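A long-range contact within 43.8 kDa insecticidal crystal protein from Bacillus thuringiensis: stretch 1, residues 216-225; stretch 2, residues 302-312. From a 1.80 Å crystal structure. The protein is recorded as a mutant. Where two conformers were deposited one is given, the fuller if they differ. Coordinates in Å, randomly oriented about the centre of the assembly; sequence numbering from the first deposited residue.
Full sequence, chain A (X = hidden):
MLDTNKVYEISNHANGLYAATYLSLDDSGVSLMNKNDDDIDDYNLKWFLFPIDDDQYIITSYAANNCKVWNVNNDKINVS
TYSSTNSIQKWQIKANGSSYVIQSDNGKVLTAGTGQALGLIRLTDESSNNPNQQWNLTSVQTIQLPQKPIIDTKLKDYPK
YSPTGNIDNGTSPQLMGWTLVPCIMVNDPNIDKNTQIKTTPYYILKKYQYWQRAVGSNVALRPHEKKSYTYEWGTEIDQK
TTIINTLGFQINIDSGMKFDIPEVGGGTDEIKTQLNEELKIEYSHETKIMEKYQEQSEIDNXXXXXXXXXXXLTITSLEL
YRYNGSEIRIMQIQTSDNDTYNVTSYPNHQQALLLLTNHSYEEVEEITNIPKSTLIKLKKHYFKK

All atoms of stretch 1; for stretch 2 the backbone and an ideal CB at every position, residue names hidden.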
# COMPACT_ATOMS: atom_id res chain seq x y z
N GLY A 216 17.90 7.48 -22.70
CA GLY A 216 18.86 8.53 -23.00
C GLY A 216 20.29 8.22 -22.54
O GLY A 216 21.25 8.92 -22.92
N SER A 217 20.44 7.15 -21.76
CA SER A 217 21.72 6.84 -21.14
C SER A 217 22.73 6.05 -22.00
O SER A 217 23.86 5.84 -21.57
CB SER A 217 21.50 6.09 -19.81
OG SER A 217 21.15 4.73 -20.05
N ASN A 218 22.33 5.56 -23.17
CA ASN A 218 23.29 4.81 -23.98
C ASN A 218 24.15 5.83 -24.70
O ASN A 218 23.67 6.64 -25.51
CB ASN A 218 22.60 3.79 -24.91
CG ASN A 218 23.58 2.82 -25.60
OD1 ASN A 218 24.66 2.46 -25.07
ND2 ASN A 218 23.20 2.37 -26.81
N VAL A 219 25.43 5.82 -24.38
CA VAL A 219 26.34 6.83 -24.89
C VAL A 219 27.55 6.18 -25.50
O VAL A 219 28.05 5.20 -24.96
CB VAL A 219 26.82 7.71 -23.76
CG1 VAL A 219 27.77 8.78 -24.29
CG2 VAL A 219 25.63 8.37 -23.05
N ALA A 220 27.99 6.69 -26.64
CA ALA A 220 29.20 6.21 -27.31
C ALA A 220 30.28 7.26 -27.19
O ALA A 220 30.05 8.43 -27.54
CB ALA A 220 28.92 5.94 -28.77
N LEU A 221 31.44 6.87 -26.69
CA LEU A 221 32.55 7.79 -26.53
C LEU A 221 33.77 7.42 -27.36
O LEU A 221 34.16 6.25 -27.44
CB LEU A 221 32.99 7.89 -25.07
CG LEU A 221 31.96 8.51 -24.13
CD1 LEU A 221 31.07 7.45 -23.57
CD2 LEU A 221 32.64 9.28 -23.03
N ARG A 222 34.39 8.43 -27.94
CA ARG A 222 35.65 8.22 -28.63
C ARG A 222 36.78 8.31 -27.59
O ARG A 222 36.53 8.64 -26.44
CB ARG A 222 35.82 9.27 -29.73
CG ARG A 222 34.61 9.31 -30.67
CD ARG A 222 34.92 9.86 -32.07
NE ARG A 222 35.40 11.23 -32.05
CZ ARG A 222 35.70 11.90 -33.16
NH1 ARG A 222 35.52 11.32 -34.33
NH2 ARG A 222 36.16 13.14 -33.13
N PRO A 223 38.00 8.00 -27.99
CA PRO A 223 39.14 8.13 -27.07
C PRO A 223 39.29 9.54 -26.51
O PRO A 223 39.09 10.55 -27.21
CB PRO A 223 40.36 7.78 -27.95
CG PRO A 223 39.81 6.91 -29.01
CD PRO A 223 38.41 7.45 -29.30
N HIS A 224 39.60 9.59 -25.22
CA HIS A 224 40.01 10.83 -24.55
C HIS A 224 38.97 11.94 -24.62
O HIS A 224 39.27 13.06 -25.01
CB HIS A 224 41.37 11.32 -25.11
CG HIS A 224 42.51 10.37 -24.85
ND1 HIS A 224 42.93 10.04 -23.58
CD2 HIS A 224 43.31 9.68 -25.70
CE1 HIS A 224 43.94 9.19 -23.66
NE2 HIS A 224 44.19 8.96 -24.93
N GLU A 225 37.75 11.64 -24.23
CA GLU A 225 36.75 12.69 -24.25
C GLU A 225 35.73 12.45 -23.17
O GLU A 225 35.54 11.32 -22.73
CB GLU A 225 36.06 12.77 -25.61
CG GLU A 225 35.06 11.65 -25.88
CD GLU A 225 34.20 11.98 -27.09
OE1 GLU A 225 34.29 13.16 -27.52
OE2 GLU A 225 33.46 11.11 -27.62
N UNK A 302 38.96 8.59 -20.31
CA UNK A 302 40.34 9.07 -20.34
C UNK A 302 41.29 8.08 -20.96
O UNK A 302 42.48 8.13 -20.65
CB UNK A 302 40.81 9.40 -18.92
N UNK A 303 40.81 7.18 -21.80
CA UNK A 303 41.71 6.17 -22.35
C UNK A 303 41.87 6.38 -23.85
O UNK A 303 41.14 7.15 -24.45
CB UNK A 303 41.19 4.76 -22.06
N UNK A 304 42.79 5.66 -24.46
CA UNK A 304 43.04 5.77 -25.89
C UNK A 304 42.19 4.83 -26.74
O UNK A 304 42.41 4.70 -27.91
CB UNK A 304 44.52 5.50 -26.17
N UNK A 305 41.20 4.19 -26.14
CA UNK A 305 40.27 3.33 -26.88
C UNK A 305 38.85 3.89 -26.79
O UNK A 305 38.52 4.67 -25.90
CB UNK A 305 40.31 1.90 -26.34
N UNK A 306 37.98 3.44 -27.68
CA UNK A 306 36.60 3.91 -27.63
C UNK A 306 35.86 3.19 -26.52
O UNK A 306 36.34 2.18 -26.03
CB UNK A 306 35.90 3.70 -28.97
N UNK A 307 34.69 3.70 -26.13
CA UNK A 307 33.96 3.07 -25.05
C UNK A 307 32.47 3.33 -25.21
O UNK A 307 32.08 4.33 -25.81
CB UNK A 307 34.46 3.58 -23.69
N UNK A 308 31.66 2.41 -24.68
CA UNK A 308 30.21 2.54 -24.69
C UNK A 308 29.73 2.49 -23.24
O UNK A 308 30.32 1.79 -22.42
CB UNK A 308 29.56 1.44 -25.53
N UNK A 309 28.67 3.24 -22.93
CA UNK A 309 28.14 3.26 -21.56
C UNK A 309 26.64 3.19 -21.64
O UNK A 309 26.04 3.56 -22.65
CB UNK A 309 28.59 4.51 -20.79
N UNK A 310 26.03 2.68 -20.58
CA UNK A 310 24.60 2.68 -20.47
C UNK A 310 24.29 2.72 -18.98
O UNK A 310 25.09 2.27 -18.16
CB UNK A 310 23.97 1.47 -21.16
N UNK A 311 23.13 3.24 -18.63
CA UNK A 311 22.75 3.33 -17.24
C UNK A 311 21.46 2.60 -16.92
O UNK A 311 20.61 2.40 -17.80
CB UNK A 311 22.62 4.80 -16.84
N UNK A 312 21.35 2.18 -15.67
CA UNK A 312 20.13 1.54 -15.19
C UNK A 312 19.56 2.23 -13.98
O UNK A 312 20.28 2.85 -13.20
CB UNK A 312 20.40 0.07 -14.86

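Position 302 has phi near -86° and a CA-to-CB bond pointing away from stretch 1. Many residues would suit, including one with a fixed phi. It is Pro302, whose O lies 3.5 Å from His224 CE1.

At 303 the CB again points away, leaving the side chain hardly restricted, and the backbone makes the contact: the carbonyl O of 303 takes a weak hydrogen bond from His224 N at 3.0 Å. Thr303 is found, its backbone carbon over one face of the His224 ring.

Position 304 points away overall, yet its ideal CB sits 3.7 Å from His224 NE2. Small or polar residues fit, and an acid beside an imidazole is plausible. Asp304 is deposited, but its carboxylate does not bond the ring; the side chain touches it through CB, 3.6 Å from His224 NE2, beside CA at 3.5 Å from the same atom.

At 305 nothing of stretch 1 comes within 5.5 Å of the ideal CB, so the choice is free. The CA-to-CB bond points away; Gln305 is found, its OE1 hydrogen-bonded elsewhere in the structure.

Position 306 points sideways, its ideal CB 3.4 Å from Leu221 O and 4.5 Å from Pro223 CD. The CB brushes stretch 1, but the side chain can run on into open space, so small and polar residues suit and longer ones are not excluded. Ser306 fits, in one of two deposited conformers.

From 307 the chain is a strand running antiparallel to 219-221. Position 307 pairs with Leu221: its N gives to Leu221 O at 2.9 Å and its O takes from Leu221 N at 2.8 Å. Its CB shares a face with Leu221, so a long apolar chain is invited. Met307 answers, bringing CE to 3.5 Å from Leu221 CD1.

Position 308, opposite Ala220 in a non-hydrogen-bonded pair, lies on the other face, where alanine leaves room for many side chains, polar ones included. Asn308 places ND2 3.9 Å from Ala220 CB.

Position 309 returns to the face of Val219 and Leu221, its ideal CB 4.7 Å from Leu221 CD1. Its N and O bond Val219 O and N, both at 2.9 Å. A small apolar or hydroxyl residue would suit; Ser309 OG binds a water at 2.7 Å, which donates to Ser217 O at 2.8 Å.

At 310 the CB points sideways, ideally 4.4 Å from Ser217 O; stretch 1 permits apolar or polar side chains without selecting. Ile310 lays CG1 3.6 Å from Ser217 OG.

Position 311 is decisive: an ideal CB would lie 3.4 Å from Ser217 CB, a tight fit. Gly311 avoids this, and its N donates to Ser217 OG at 2.9 Å.

Position 312 points away, unconstrained here; it is Phe312.

Stretch 2, residues 302-312: PTDQSMNSIGF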
# COMPACT_ATOMS: atom_id res chain seq x y z
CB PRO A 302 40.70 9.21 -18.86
CG PRO A 302 39.65 8.48 -18.09
CD PRO A 302 38.64 7.90 -19.05
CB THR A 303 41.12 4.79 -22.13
OG1 THR A 303 40.04 4.60 -23.05
CG2 THR A 303 40.44 4.69 -20.75
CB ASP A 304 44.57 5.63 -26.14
CG ASP A 304 44.98 5.66 -27.62
OD1 ASP A 304 44.65 4.75 -28.34
OD2 ASP A 304 45.71 6.52 -28.07
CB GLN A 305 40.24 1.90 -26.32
CG GLN A 305 41.50 1.06 -26.51
CD GLN A 305 42.61 1.38 -25.52
OE1 GLN A 305 42.39 1.40 -24.29
NE2 GLN A 305 43.81 1.63 -26.03
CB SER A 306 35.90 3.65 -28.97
OG SER A 306 35.33 2.35 -28.99
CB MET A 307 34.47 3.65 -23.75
CG MET A 307 33.61 3.43 -22.55
SD MET A 307 34.26 4.52 -21.26
CE MET A 307 33.57 5.94 -21.67
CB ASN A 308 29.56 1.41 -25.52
CG ASN A 308 30.15 1.30 -26.97
OD1 ASN A 308 30.49 0.20 -27.45
ND2 ASN A 308 30.30 2.44 -27.64
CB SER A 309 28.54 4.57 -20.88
OG SER A 309 28.11 4.61 -19.52
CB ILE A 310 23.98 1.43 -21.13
CG1 ILE A 310 22.44 1.58 -21.21
CG2 ILE A 310 24.36 0.20 -20.36
CD1 ILE A 310 21.76 0.62 -22.16
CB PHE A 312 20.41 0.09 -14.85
CG PHE A 312 20.82 -0.74 -16.03
CD1 PHE A 312 22.16 -0.91 -16.36
CD2 PHE A 312 19.86 -1.34 -16.83
CE1 PHE A 312 22.54 -1.65 -17.44
CE2 PHE A 312 20.24 -2.11 -17.91
CZ PHE A 312 21.58 -2.27 -18.21
O HOH W 1 25.73 5.96 -19.51
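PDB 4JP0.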